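Local coordinates for transcriptional regulator, SorC family (Enterococcus faecalis, PDB 2O0M), which probably regulates transcription by binding DNA in response to a carbohydrate ligand, at residues K99-T102 against Q103-I107; K314-R317 against A318-N322; S192-M195 against A196-G200; G151-M154 against A155-E159; R253-S256 against D257-V261. All coordinates share one frame; numbering follows the deposited sequence.

Interaction 1: K99-T102 against Q103-I107; sequences KEMT and QYFGI
Gln103 lies along Lys99, one turn earlier on helix 96-105. Its CB and CG both pass the carbonyl oxygen of Lys99, Gln103 CG coming to 3.3 Å from Lys99 O. Farther out, Gln103 CD is 4.0 Å from Lys99 CG, and at the tip Gln103 OE1 lies 3.8 Å from Lys99 CE, a van der Waals contact between the amide and the aliphatic part of the lysine. The same carbonyl oxygen is gripped twice from one face: Lys99 O accepts from Gln103 N at 3.0 Å and from the hydroxyl Thr102 OG1, also at 3.0 Å. Thr102 places OG1 between its own backbone N and carbonyl carbon (chi1 68°), a rotation that folds the hydroxyl back over the preceding turn.

On the buried side, Met101 and Phe105 lie side by side and point the same way. The bent chain of this selenomethionine carries the terminal methyl forward, toward the next turn, and Met101 CE arrives in the plane of the Phe105 ring, at its edge, 3.7 Å from Phe105 CE1. The far end of Met101 is buried against Ala336 and Ile339 of helix 333-339. Tyr104 turns the edge of its own ring to one face of Phe105, CD1 offset toward the rim.

Thr102 O receives a weak bond from Gly106 N and a straighter one, in its carbonyl plane, from Ile107 N at 3.1 Å. Gly106, with positive phi, is the first residue past the helix (C'), and the Ile107 bond closes the end, turning the chain into strand 109-113 of the Rossmann-like putative sugar-binding domain.

Interaction 2: K314-R317 against A318-N322; sequences KAIR and AYMKN. With PO4 (phosphate ion), chain C.
The guanidinium of Arg317 meets a phosphate ion at its edge, the phosphorus lying in the plane of the group. Arg317 NE donates to O4 of the phosphate at 3.0 Å and, weakly, to O2, while Arg317 NH2 reaches O1 of the same ion at 3.0 Å along a nearly straight line (166°). A bend at chi3 (54°) swings the planar end round, so that the anion is held by NE and NH2 together. The ammonium NZ of Lys321, one turn later, is hydrogen-bonded to Glu279 O. The phosphate probably comes from the crystallisation liquor.

On the buried side, Ile316 and Met320 run alongside each other, CG2 of Ile316 lying 3.8 Å from CG of Met320. Beneath them Met320 N bonds to Ile316 O at 2.8 Å, whereas the last turn is slacker: Lys321 N to Arg317 O is long, 3.4 Å, and weak.

Helix 313-320 is the crossover between the parallel strands 302-306 and 328-332. Tyr319 sets its ring edge-to-face with Phe277 and packs on strand 270-272, while Ile316 touches Phe105 of helix 96-105 and Ile339 of helix 333-339.

Interaction 3: S192-M195 against A196-G200; sequences SAVM and ANKTG
With chi1 at 66°, Thr199 holds its methyl CG2 anti to the carbonyl carbon and turns its hydroxyl back to the carbonyl of Met195, one turn earlier. Thr199 OG1 donates to Met195 O at 2.8 Å, and the backbone Thr199 N donates to the same oxygen at 3.0 Å. The two donors come from opposite faces of the carbonyl plane, the hydroxyl tilted 33° from it, so Met195 O is clasped between them. The methyl CG2 of Thr199 also lies close to this oxygen.

One residue earlier, Val194 and Lys198 run side by side in the same direction. Val194 holds CG1 anti to its backbone N (chi1 173°), and this methyl lies 4.1 Å from CG of Lys198, a loose aliphatic contact. Below it, Lys198 N bonds to Val194 O at 2.9 Å. The preceding turns are held by Ala196 N to Ser192 O and by Asn197 N to Ala193 O. Ser192 OG is itself bonded to Ala188 O.

Met195 is buried: its chain runs out from the helix, extended beyond CG, to meet helix 152-159 and Phe173 and Val148 of the sheet. At the other end, Gly200 takes positive phi, with backbone angles that would press a CB against the preceding carbonyl oxygen, hence a place for glycine, and its N makes a weak bond to Asn197 O. This is a Schellman motif, and it ends the crossover helix 188-199 between parallel strands 169-175 and 202-203 in a Rossmann-like beta-alpha-beta unit.

Interaction 4: G151-M154 against A155-E159; sequences GTTM and AMVAE. With PO4 (phosphate ion), chain B.
Thr153 and Val157 stand one turn apart on helix 152-159, their CG2 methyls 4.2 Å from each other. Val157 has its CB directed toward the first turn, and CG2 leans over the Thr153 carbonyl, 3.2 Å from Thr153 O. That oxygen takes the Val157 N-H at 2.9 Å, nearly straight at 169°. On another side of the helix Met156 draws its CG across Thr152 O, to which its backbone N is also bonded. Ala155 and Ala158 set their small CB methyls over the carbonyls of Gly151 and Met154, respectively, 3.4 Å from Gly151 O and 3.3 Å from Met154 O. Met154 itself faces away, bent at chi2 and chi3, and packs on Met195 of helix 188-199 and on Val240 of the sheet.

At the N-terminal end the side chains turn to a phosphate ion. Thr153 carries OG1 anti to its carbonyl carbon and beside its backbone N (chi1 -62°). Its hydroxyl and its amide therefore close on a single oxygen: both Thr153 OG1 and Thr153 N lie 2.8 Å from phosphate O2. Thr152 N adds a weak bond to O4. Gly151, at the N-cap, comes within van der Waals contact of O3 through its CA and leaves no room there for a side chain. Lys312 and Arg252 complete the grip on the anion.

An anion held by backbone amides at the start of a helix, right after the parallel strand 142-148, is a recurrent phosphate site of Rossmann-like folds. The ion is probably from the crystallisation liquor, but such ions often mark pockets, so the site could be where a phosphorylated ligand binds.

Interaction 5: R253-S256 against D257-V261; sequences RKMS and DDEMV
Ser256 and Glu259 hold each other reciprocally where the chain enters helix 257-265. Glu259 N donates to Ser256 OG at 3.1 Å, and in return Ser256 N donates to Glu259 OE1 at 3.2 Å, the carboxylate oxygen accepting with its anti lone pair. A chi1 of 75° at Ser256 aims the hydroxyl at the amide of the first turn. These two bonds make a capping box, with Ser256 as the N-cap; Met260 N then bonds to Ser256 O at 3.0 Å, nearly straight at 164°. Glu259 is fixed on its far side as well, since OE2 is bonded to Tyr285 OH.

Met255 crosses Glu259 at about a right angle, its terminal methyl CE 3.7 Å from Glu259 CD. The same residue packs on Ala250 and Ile287, while Met260 lies on helix 246-252.

The solvent side is looser. Asp257 and Asp258 are exposed, and the CB of Asp258 only approaches Ser256 OG, at 4.1 Å. A water lies between Met255 O, 2.9 Å away, and Asp257 OD1, near enough to both to bridge them. Acidic side chains beside the helix N-terminus would probably be favoured by its dipole.

Overall arrangement
All five contacts are local, and all fall within one putative sugar-binding domain of Rossmann-like type. Along the chain the order is interaction 1, 4, 3, 5, 2. Two pairs touch although separated in sequence: interactions 1 and 2, centres about 12 Å apart, pack Phe105 and Ile107 on Met320, while interactions 3 and 4, also about 12 Å between centres, join Met195 to Met154 and Ala158. These pairs tie neighbouring helices together over the mixed sheet, whose parallel strands the helices of interactions 2, 3 and 4 connect; both phosphate sites lie at such helices. Interactions 2 and 3 lie on opposite sides of the chain's centre. Interaction 5 is peripheral, its nearest atoms about 7 Å from interaction 4.

Interaction 1: K99-T102 against Q103-I107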
loop_
_atom_site.group_PDB
_atom_site.type_symbol
_atom_site.label_atom_id
_atom_site.label_comp_id
_atom_site.label_asym_id
_atom_site.label_seq_id
_atom_site.Cartn_x
_atom_site.Cartn_y
_atom_site.Cartn_z
ATOM N N LYS A 99 9.780 -14.907 12.881
ATOM C CA LYS A 99 10.746 -15.722 12.133
ATOM C C LYS A 99 10.043 -16.659 11.168
ATOM O O LYS A 99 10.430 -16.773 10.006
ATOM C CB LYS A 99 11.604 -16.550 13.092
ATOM C CG LYS A 99 12.491 -17.600 12.406
ATOM C CD LYS A 99 13.163 -18.486 13.448
ATOM C CE LYS A 99 13.792 -19.734 12.823
ATOM N NZ LYS A 99 14.220 -20.730 13.858
ATOM N N GLU A 100 9.017 -17.342 11.658
ATOM C CA GLU A 100 8.283 -18.288 10.833
ATOM C C GLU A 100 7.644 -17.563 9.643
ATOM O O GLU A 100 7.639 -18.072 8.524
ATOM C CB GLU A 100 7.235 -19.040 11.661
ATOM C CG GLU A 100 7.849 -20.060 12.643
ATOM C CD GLU A 100 6.821 -20.924 13.367
ATOM O OE1 GLU A 100 5.679 -21.068 12.876
ATOM O OE2 GLU A 100 7.171 -21.488 14.431
HETATM N N MSE A 101 7.130 -16.361 9.879
HETATM C CA MSE A 101 6.516 -15.581 8.792
HETATM C C MSE A 101 7.536 -15.139 7.746
HETATM O O MSE A 101 7.288 -15.279 6.554
HETATM C CB MSE A 101 5.761 -14.358 9.337
HETATM C CG MSE A 101 4.453 -14.702 10.037
HETATM SE SE MSE A 101 3.067 -15.279 8.794
HETATM C CE MSE A 101 2.645 -13.557 8.078
ATOM N N THR A 102 8.686 -14.624 8.178
ATOM C CA THR A 102 9.693 -14.174 7.213
ATOM C C THR A 102 10.180 -15.338 6.351
ATOM O O THR A 102 10.379 -15.183 5.159
ATOM C CB THR A 102 10.923 -13.499 7.867
ATOM O OG1 THR A 102 11.671 -14.464 8.610
ATOM C CG2 THR A 102 10.496 -12.387 8.785
ATOM N N GLN A 103 10.360 -16.503 6.970
ATOM C CA GLN A 103 10.829 -17.687 6.258
ATOM C C GLN A 103 9.765 -18.261 5.333
ATOM O O GLN A 103 10.074 -18.747 4.251
ATOM C CB GLN A 103 11.328 -18.732 7.260
ATOM C CG GLN A 103 12.557 -18.223 8.002
ATOM C CD GLN A 103 13.251 -19.278 8.841
ATOM O OE1 GLN A 103 12.639 -20.249 9.273
ATOM N NE2 GLN A 103 14.546 -19.088 9.069
ATOM N N TYR A 104 8.506 -18.178 5.749
ATOM C CA TYR A 104 7.403 -18.665 4.925
ATOM C C TYR A 104 7.381 -17.939 3.580
ATOM O O TYR A 104 7.175 -18.556 2.536
ATOM C CB TYR A 104 6.073 -18.465 5.661
ATOM C CG TYR A 104 4.862 -19.054 4.977
ATOM C CD1 TYR A 104 4.127 -18.313 4.055
ATOM C CD2 TYR A 104 4.432 -20.340 5.271
ATOM C CE1 TYR A 104 3.013 -18.850 3.425
ATOM C CE2 TYR A 104 3.314 -20.879 4.658
ATOM C CZ TYR A 104 2.609 -20.128 3.738
ATOM O OH TYR A 104 1.504 -20.672 3.134
ATOM N N PHE A 105 7.611 -16.629 3.610
ATOM C CA PHE A 105 7.527 -15.802 2.399
ATOM C C PHE A 105 8.875 -15.532 1.746
ATOM O O PHE A 105 8.930 -15.076 0.597
ATOM C CB PHE A 105 6.823 -14.477 2.704
ATOM C CG PHE A 105 5.375 -14.640 3.045
ATOM C CD1 PHE A 105 4.884 -14.252 4.286
ATOM C CD2 PHE A 105 4.500 -15.205 2.128
ATOM C CE1 PHE A 105 3.549 -14.414 4.596
ATOM C CE2 PHE A 105 3.160 -15.378 2.447
ATOM C CZ PHE A 105 2.692 -14.983 3.676
ATOM N N GLY A 106 9.956 -15.804 2.464
ATOM C CA GLY A 106 11.291 -15.486 1.968
ATOM C C GLY A 106 11.586 -13.996 1.912
ATOM O O GLY A 106 12.301 -13.550 1.015
ATOM N N ILE A 107 11.079 -13.229 2.884
ATOM C CA ILE A 107 11.243 -11.763 2.919
ATOM C C ILE A 107 12.202 -11.297 4.021
ATOM O O ILE A 107 12.693 -12.119 4.781
ATOM C CB ILE A 107 9.868 -11.050 3.061
ATOM C CG1 ILE A 107 9.140 -11.528 4.328
ATOM C CG2 ILE A 107 9.021 -11.325 1.833
ATOM C CD1 ILE A 107 7.951 -10.669 4.718
#

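Interaction 2: K314-R317 against A318-N322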
loop_
_atom_site.group_PDB
_atom_site.type_symbol
_atom_site.label_atom_id
_atom_site.label_comp_id
_atom_site.label_asym_id
_atom_site.label_seq_id
_atom_site.Cartn_x
_atom_site.Cartn_y
_atom_site.Cartn_z
ATOM N N LYS A 314 -5.658 -15.088 3.292
ATOM C CA LYS A 314 -5.611 -15.570 1.911
ATOM C C LYS A 314 -5.041 -14.517 0.962
ATOM O O LYS A 314 -4.197 -14.821 0.117
ATOM C CB LYS A 314 -7.000 -15.998 1.445
ATOM C CG LYS A 314 -7.511 -17.265 2.110
ATOM C CD LYS A 314 -8.960 -17.513 1.764
ATOM C CE LYS A 314 -9.355 -18.971 1.946
ATOM N NZ LYS A 314 -8.941 -19.539 3.255
ATOM N N ALA A 315 -5.487 -13.275 1.124
ATOM C CA ALA A 315 -5.014 -12.182 0.264
ATOM C C ALA A 315 -3.520 -11.944 0.476
ATOM O O ALA A 315 -2.768 -11.730 -0.480
ATOM C CB ALA A 315 -5.787 -10.915 0.546
ATOM N N ILE A 316 -3.097 -11.954 1.736
ATOM C CA ILE A 316 -1.680 -11.779 2.078
ATOM C C ILE A 316 -0.822 -12.861 1.409
ATOM O O ILE A 316 0.178 -12.564 0.756
ATOM C CB ILE A 316 -1.460 -11.780 3.607
ATOM C CG1 ILE A 316 -2.067 -10.514 4.222
ATOM C CG2 ILE A 316 0.023 -11.855 3.945
ATOM C CD1 ILE A 316 -2.273 -10.611 5.740
ATOM N N ARG A 317 -1.236 -14.113 1.542
ATOM C CA ARG A 317 -0.516 -15.221 0.902
ATOM C C ARG A 317 -0.396 -15.032 -0.615
ATOM O O ARG A 317 0.659 -15.258 -1.196
ATOM C CB ARG A 317 -1.215 -16.549 1.190
ATOM C CG ARG A 317 -1.016 -17.050 2.600
ATOM C CD ARG A 317 -2.023 -18.123 2.934
ATOM N NE ARG A 317 -2.012 -19.203 1.948
ATOM C CZ ARG A 317 -3.090 -19.880 1.556
ATOM N NH1 ARG A 317 -4.289 -19.617 2.070
ATOM N NH2 ARG A 317 -2.977 -20.837 0.645
ATOM N N ALA A 318 -1.477 -14.605 -1.251
ATOM C CA ALA A 318 -1.513 -14.524 -2.710
ATOM C C ALA A 318 -0.627 -13.398 -3.228
ATOM O O ALA A 318 0.089 -13.558 -4.224
ATOM C CB ALA A 318 -2.935 -14.355 -3.198
ATOM N N TYR A 319 -0.676 -12.248 -2.562
ATOM C CA TYR A 319 0.157 -11.123 -2.989
ATOM C C TYR A 319 1.621 -11.381 -2.631
ATOM O O TYR A 319 2.515 -11.117 -3.429
ATOM C CB TYR A 319 -0.277 -9.779 -2.375
ATOM C CG TYR A 319 0.792 -8.749 -2.640
ATOM C CD1 TYR A 319 0.924 -8.169 -3.904
ATOM C CD2 TYR A 319 1.746 -8.442 -1.679
ATOM C CE1 TYR A 319 1.951 -7.268 -4.187
ATOM C CE2 TYR A 319 2.770 -7.545 -1.946
ATOM C CZ TYR A 319 2.874 -6.958 -3.193
ATOM O OH TYR A 319 3.911 -6.073 -3.446
HETATM N N MSE A 320 1.874 -11.861 -1.420
HETATM C CA MSE A 320 3.248 -11.912 -0.926
HETATM C C MSE A 320 4.124 -12.895 -1.710
HETATM O O MSE A 320 5.358 -12.794 -1.661
HETATM C CB MSE A 320 3.272 -12.192 0.587
HETATM C CG MSE A 320 2.731 -11.042 1.430
HETATM SE SE MSE A 320 3.801 -9.422 1.375
HETATM C CE MSE A 320 5.473 -10.237 1.852
ATOM N N LYS A 321 3.493 -13.815 -2.445
ATOM C CA LYS A 321 4.206 -14.822 -3.246
ATOM C C LYS A 321 5.260 -14.218 -4.151
ATOM O O LYS A 321 6.387 -14.745 -4.241
ATOM C CB LYS A 321 3.226 -15.638 -4.097
ATOM C CG LYS A 321 2.673 -16.830 -3.385
ATOM C CD LYS A 321 1.809 -17.679 -4.285
ATOM C CE LYS A 321 1.526 -19.025 -3.657
ATOM N NZ LYS A 321 0.541 -19.822 -4.425
ATOM N N ASN A 322 4.890 -13.120 -4.808
ATOM C CA ASN A 322 5.767 -12.410 -5.739
ATOM C C ASN A 322 6.197 -11.006 -5.282
ATOM O O ASN A 322 6.709 -10.235 -6.090
ATOM C CB ASN A 322 5.100 -12.333 -7.124
ATOM C CG ASN A 322 4.002 -11.243 -7.224
ATOM O OD1 ASN A 322 3.607 -10.600 -6.229
ATOM N ND2 ASN A 322 3.502 -11.047 -8.447
HETATM P P PO4 C . 0.599 -20.311 -0.261
HETATM O O1 PO4 C . -0.428 -21.204 -0.914
HETATM O O2 PO4 C . 0.978 -20.774 1.121
HETATM O O3 PO4 C . 1.824 -20.276 -1.135
HETATM O O4 PO4 C . 0.040 -18.921 -0.160
#

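Interaction 3: S192-M195 against A196-G200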
loop_
_atom_site.group_PDB
_atom_site.type_symbol
_atom_site.label_atom_id
_atom_site.label_comp_id
_atom_site.label_asym_id
_atom_site.label_seq_id
_atom_site.Cartn_x
_atom_site.Cartn_y
_atom_site.Cartn_z
ATOM N N SER A 192 -1.634 10.425 1.909
ATOM C CA SER A 192 -0.370 11.178 1.774
ATOM C C SER A 192 -0.383 12.446 2.625
ATOM O O SER A 192 0.604 12.776 3.315
ATOM C CB SER A 192 -0.128 11.567 0.310
ATOM O OG SER A 192 -0.043 10.412 -0.510
ATOM N N ALA A 193 -1.514 13.150 2.591
ATOM C CA ALA A 193 -1.639 14.422 3.298
ATOM C C ALA A 193 -1.610 14.207 4.793
ATOM O O ALA A 193 -0.938 14.947 5.532
ATOM C CB ALA A 193 -2.900 15.144 2.880
ATOM N N VAL A 194 -2.322 13.183 5.246
ATOM C CA VAL A 194 -2.353 12.859 6.670
ATOM C C VAL A 194 -0.974 12.416 7.153
ATOM O O VAL A 194 -0.485 12.877 8.197
ATOM C CB VAL A 194 -3.432 11.801 6.996
ATOM C CG1 VAL A 194 -3.330 11.344 8.457
ATOM C CG2 VAL A 194 -4.816 12.385 6.716
HETATM N N MSE A 195 -0.339 11.526 6.401
HETATM C CA MSE A 195 1.001 11.071 6.778
HETATM C C MSE A 195 1.954 12.246 6.872
HETATM O O MSE A 195 2.740 12.335 7.810
HETATM C CB MSE A 195 1.541 10.069 5.763
HETATM C CG MSE A 195 0.900 8.727 5.833
HETATM SE SE MSE A 195 2.147 7.314 5.238
HETATM C CE MSE A 195 1.081 5.824 5.841
ATOM N N ALA A 196 1.878 13.153 5.907
ATOM C CA ALA A 196 2.760 14.317 5.912
ATOM C C ALA A 196 2.547 15.126 7.184
ATOM O O ALA A 196 3.506 15.486 7.877
ATOM C CB ALA A 196 2.525 15.172 4.691
ATOM N N ASN A 197 1.280 15.383 7.505
ATOM C CA ASN A 197 0.935 16.139 8.701
ATOM C C ASN A 197 1.449 15.481 9.962
ATOM O O ASN A 197 2.123 16.114 10.760
ATOM C CB ASN A 197 -0.575 16.327 8.823
ATOM C CG ASN A 197 -0.962 17.107 10.075
ATOM O OD1 ASN A 197 -0.551 18.260 10.256
ATOM N ND2 ASN A 197 -1.736 16.484 10.946
ATOM N N LYS A 198 1.150 14.200 10.125
ATOM C CA LYS A 198 1.467 13.509 11.370
ATOM C C LYS A 198 2.975 13.303 11.583
ATOM O O LYS A 198 3.442 13.240 12.732
ATOM C CB LYS A 198 0.735 12.176 11.443
ATOM C CG LYS A 198 -0.770 12.295 11.452
ATOM C CD LYS A 198 -1.308 12.913 12.725
ATOM C CE LYS A 198 -2.801 12.634 12.862
ATOM N NZ LYS A 198 -3.546 13.792 13.380
ATOM N N THR A 199 3.728 13.191 10.488
ATOM C CA THR A 199 5.170 12.939 10.552
ATOM C C THR A 199 6.037 14.197 10.508
ATOM O O THR A 199 7.250 14.110 10.693
ATOM C CB THR A 199 5.646 12.007 9.423
ATOM O OG1 THR A 199 5.493 12.651 8.148
ATOM C CG2 THR A 199 4.888 10.672 9.460
ATOM N N GLY A 200 5.424 15.347 10.243
ATOM C CA GLY A 200 6.156 16.600 10.077
ATOM C C GLY A 200 6.718 16.830 8.689
ATOM O O GLY A 200 7.483 17.771 8.471
#

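Interaction 4: G151-M154 against A155-E159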
loop_
_atom_site.group_PDB
_atom_site.type_symbol
_atom_site.label_atom_id
_atom_site.label_comp_id
_atom_site.label_asym_id
_atom_site.label_seq_id
_atom_site.Cartn_x
_atom_site.Cartn_y
_atom_site.Cartn_z
ATOM N N GLY A 151 -6.852 3.137 1.183
ATOM C CA GLY A 151 -7.646 2.084 1.774
ATOM C C GLY A 151 -7.832 2.277 3.263
ATOM O O GLY A 151 -7.225 3.155 3.875
ATOM N N THR A 152 -8.685 1.449 3.854
ATOM C CA THR A 152 -9.049 1.613 5.254
ATOM C C THR A 152 -7.863 1.426 6.199
ATOM O O THR A 152 -7.649 2.225 7.101
ATOM C CB THR A 152 -10.189 0.658 5.635
ATOM O OG1 THR A 152 -11.315 0.907 4.792
ATOM C CG2 THR A 152 -10.589 0.841 7.080
ATOM N N THR A 153 -7.072 0.380 5.975
ATOM C CA THR A 153 -5.887 0.137 6.794
ATOM C C THR A 153 -4.939 1.313 6.749
ATOM O O THR A 153 -4.500 1.812 7.780
ATOM C CB THR A 153 -5.152 -1.118 6.321
ATOM O OG1 THR A 153 -6.026 -2.238 6.474
ATOM C CG2 THR A 153 -3.888 -1.348 7.115
HETATM N N MSE A 154 -4.619 1.757 5.542
HETATM C CA MSE A 154 -3.667 2.839 5.386
HETATM C C MSE A 154 -4.173 4.171 5.972
HETATM O O MSE A 154 -3.383 4.956 6.507
HETATM C CB MSE A 154 -3.306 3.008 3.916
HETATM C CG MSE A 154 -2.500 1.844 3.352
HETATM SE SE MSE A 154 -0.715 1.715 4.127
HETATM C CE MSE A 154 -0.051 3.413 3.480
ATOM N N ALA A 155 -5.475 4.425 5.882
ATOM C CA ALA A 155 -6.066 5.639 6.449
ATOM C C ALA A 155 -5.839 5.657 7.967
ATOM O O ALA A 155 -5.413 6.664 8.542
ATOM C CB ALA A 155 -7.536 5.697 6.143
HETATM N N MSE A 156 -6.080 4.518 8.593
HETATM C CA MSE A 156 -5.896 4.412 10.047
HETATM C C MSE A 156 -4.436 4.452 10.464
HETATM O O MSE A 156 -4.078 5.090 11.478
HETATM C CB MSE A 156 -6.554 3.150 10.578
HETATM C CG MSE A 156 -8.055 3.168 10.461
HETATM SE SE MSE A 156 -8.925 4.680 11.342
HETATM C CE MSE A 156 -7.771 4.892 12.869
ATOM N N VAL A 157 -3.580 3.773 9.699
ATOM C CA VAL A 157 -2.149 3.862 9.912
ATOM C C VAL A 157 -1.684 5.314 9.856
ATOM O O VAL A 157 -0.968 5.785 10.743
ATOM C CB VAL A 157 -1.369 3.028 8.862
ATOM C CG1 VAL A 157 0.116 3.392 8.887
ATOM C CG2 VAL A 157 -1.572 1.533 9.111
ATOM N N ALA A 158 -2.086 6.025 8.802
ATOM C CA ALA A 158 -1.659 7.406 8.607
ATOM C C ALA A 158 -2.059 8.289 9.796
ATOM O O ALA A 158 -1.258 9.089 10.279
ATOM C CB ALA A 158 -2.221 7.964 7.310
ATOM N N GLU A 159 -3.283 8.120 10.281
ATOM C CA GLU A 159 -3.795 8.936 11.399
ATOM C C GLU A 159 -2.981 8.730 12.675
ATOM O O GLU A 159 -2.983 9.587 13.568
ATOM C CB GLU A 159 -5.261 8.593 11.672
ATOM C CG GLU A 159 -6.214 8.993 10.565
ATOM C CD GLU A 159 -6.421 10.501 10.448
ATOM O OE1 GLU A 159 -6.024 11.248 11.385
ATOM O OE2 GLU A 159 -7.003 10.929 9.420
HETATM P P PO4 B . -8.265 -2.152 3.037
HETATM O O1 PO4 B . -8.312 -3.629 2.884
HETATM O O2 PO4 B . -7.282 -1.714 4.057
HETATM O O3 PO4 B . -8.046 -1.518 1.700
HETATM O O4 PO4 B . -9.625 -1.673 3.443
#

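Interaction 5: R253-S256 against D257-V261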
loop_
_atom_site.group_PDB
_atom_site.type_symbol
_atom_site.label_atom_id
_atom_site.label_comp_id
_atom_site.label_asym_id
_atom_site.label_seq_id
_atom_site.Cartn_x
_atom_site.Cartn_y
_atom_site.Cartn_z
ATOM N N ARG A 253 -14.471 0.043 -4.874
ATOM C CA ARG A 253 -13.963 0.977 -5.893
ATOM C C ARG A 253 -14.903 1.169 -7.079
ATOM O O ARG A 253 -14.566 1.872 -8.036
ATOM C CB ARG A 253 -12.599 0.496 -6.390
ATOM C CG ARG A 253 -11.506 0.570 -5.311
ATOM C CD ARG A 253 -10.250 -0.112 -5.806
ATOM N NE ARG A 253 -9.127 -0.056 -4.864
ATOM C CZ ARG A 253 -7.938 -0.593 -5.130
ATOM N NH1 ARG A 253 -7.745 -1.206 -6.296
ATOM N NH2 ARG A 253 -6.952 -0.509 -4.243
ATOM N N LYS A 254 -16.074 0.542 -7.019
ATOM C CA LYS A 254 -17.105 0.696 -8.049
ATOM C C LYS A 254 -16.570 0.369 -9.446
ATOM O O LYS A 254 -16.781 1.116 -10.421
ATOM C CB LYS A 254 -17.727 2.097 -7.984
ATOM C CG LYS A 254 -18.286 2.425 -6.608
ATOM C CD LYS A 254 -19.056 3.733 -6.579
ATOM C CE LYS A 254 -19.523 4.057 -5.168
ATOM N NZ LYS A 254 -20.371 2.985 -4.559
HETATM N N MSE A 255 -15.885 -0.767 -9.536
HETATM C CA MSE A 255 -15.396 -1.257 -10.813
HETATM C C MSE A 255 -16.599 -1.623 -11.685
HETATM O O MSE A 255 -17.700 -1.845 -11.183
HETATM C CB MSE A 255 -14.447 -2.442 -10.616
HETATM C CG MSE A 255 -13.181 -2.057 -9.872
HETATM SE SE MSE A 255 -11.849 -3.470 -9.829
HETATM C CE MSE A 255 -11.292 -3.248 -11.567
ATOM N N SER A 256 -16.390 -1.653 -12.994
ATOM C CA SER A 256 -17.472 -1.935 -13.934
ATOM C C SER A 256 -18.036 -3.341 -13.740
ATOM O O SER A 256 -17.353 -4.225 -13.240
ATOM C CB SER A 256 -16.978 -1.796 -15.380
ATOM O OG SER A 256 -16.188 -2.910 -15.737
ATOM N N ASP A 257 -19.280 -3.549 -14.163
ATOM C CA ASP A 257 -19.903 -4.867 -14.065
ATOM C C ASP A 257 -19.072 -5.934 -14.772
ATOM O O ASP A 257 -18.873 -7.026 -14.251
ATOM C CB ASP A 257 -21.303 -4.853 -14.684
ATOM C CG ASP A 257 -22.253 -3.914 -13.966
ATOM O OD1 ASP A 257 -21.972 -3.537 -12.805
ATOM O OD2 ASP A 257 -23.285 -3.563 -14.566
ATOM N N ASP A 258 -18.602 -5.619 -15.976
ATOM C CA ASP A 258 -17.786 -6.560 -16.723
ATOM C C ASP A 258 -16.519 -6.942 -15.946
ATOM O O ASP A 258 -16.121 -8.103 -15.935
ATOM C CB ASP A 258 -17.400 -5.980 -18.091
ATOM C CG ASP A 258 -18.562 -5.939 -19.080
ATOM O OD1 ASP A 258 -19.586 -6.639 -18.895
ATOM O OD2 ASP A 258 -18.457 -5.194 -20.069
ATOM N N GLU A 259 -15.880 -5.965 -15.310
ATOM C CA GLU A 259 -14.653 -6.238 -14.556
ATOM C C GLU A 259 -14.925 -7.105 -13.333
ATOM O O GLU A 259 -14.159 -8.018 -13.032
ATOM C CB GLU A 259 -13.964 -4.937 -14.132
ATOM C CG GLU A 259 -13.309 -4.195 -15.295
ATOM C CD GLU A 259 -12.782 -2.812 -14.914
ATOM O OE1 GLU A 259 -13.537 -2.017 -14.314
ATOM O OE2 GLU A 259 -11.612 -2.514 -15.225
HETATM N N MSE A 260 -16.018 -6.819 -12.632
HETATM C CA MSE A 260 -16.387 -7.599 -11.453
HETATM C C MSE A 260 -16.600 -9.065 -11.835
HETATM O O MSE A 260 -16.094 -9.971 -11.176
HETATM C CB MSE A 260 -17.661 -7.048 -10.829
HETATM C CG MSE A 260 -18.221 -7.903 -9.741
HETATM SE SE MSE A 260 -16.904 -8.360 -8.351
HETATM C CE MSE A 260 -17.233 -6.804 -7.300
ATOM N N VAL A 261 -17.360 -9.288 -12.900
ATOM C CA VAL A 261 -17.638 -10.650 -13.346
ATOM C C VAL A 261 -16.345 -11.353 -13.770
ATOM O O VAL A 261 -16.142 -12.516 -13.434
ATOM C CB VAL A 261 -18.665 -10.673 -14.487
ATOM C CG1 VAL A 261 -18.772 -12.082 -15.087
ATOM C CG2 VAL A 261 -20.012 -10.211 -13.967
HETATM O O HOH W 1 -19.658 -3.949 -10.763
#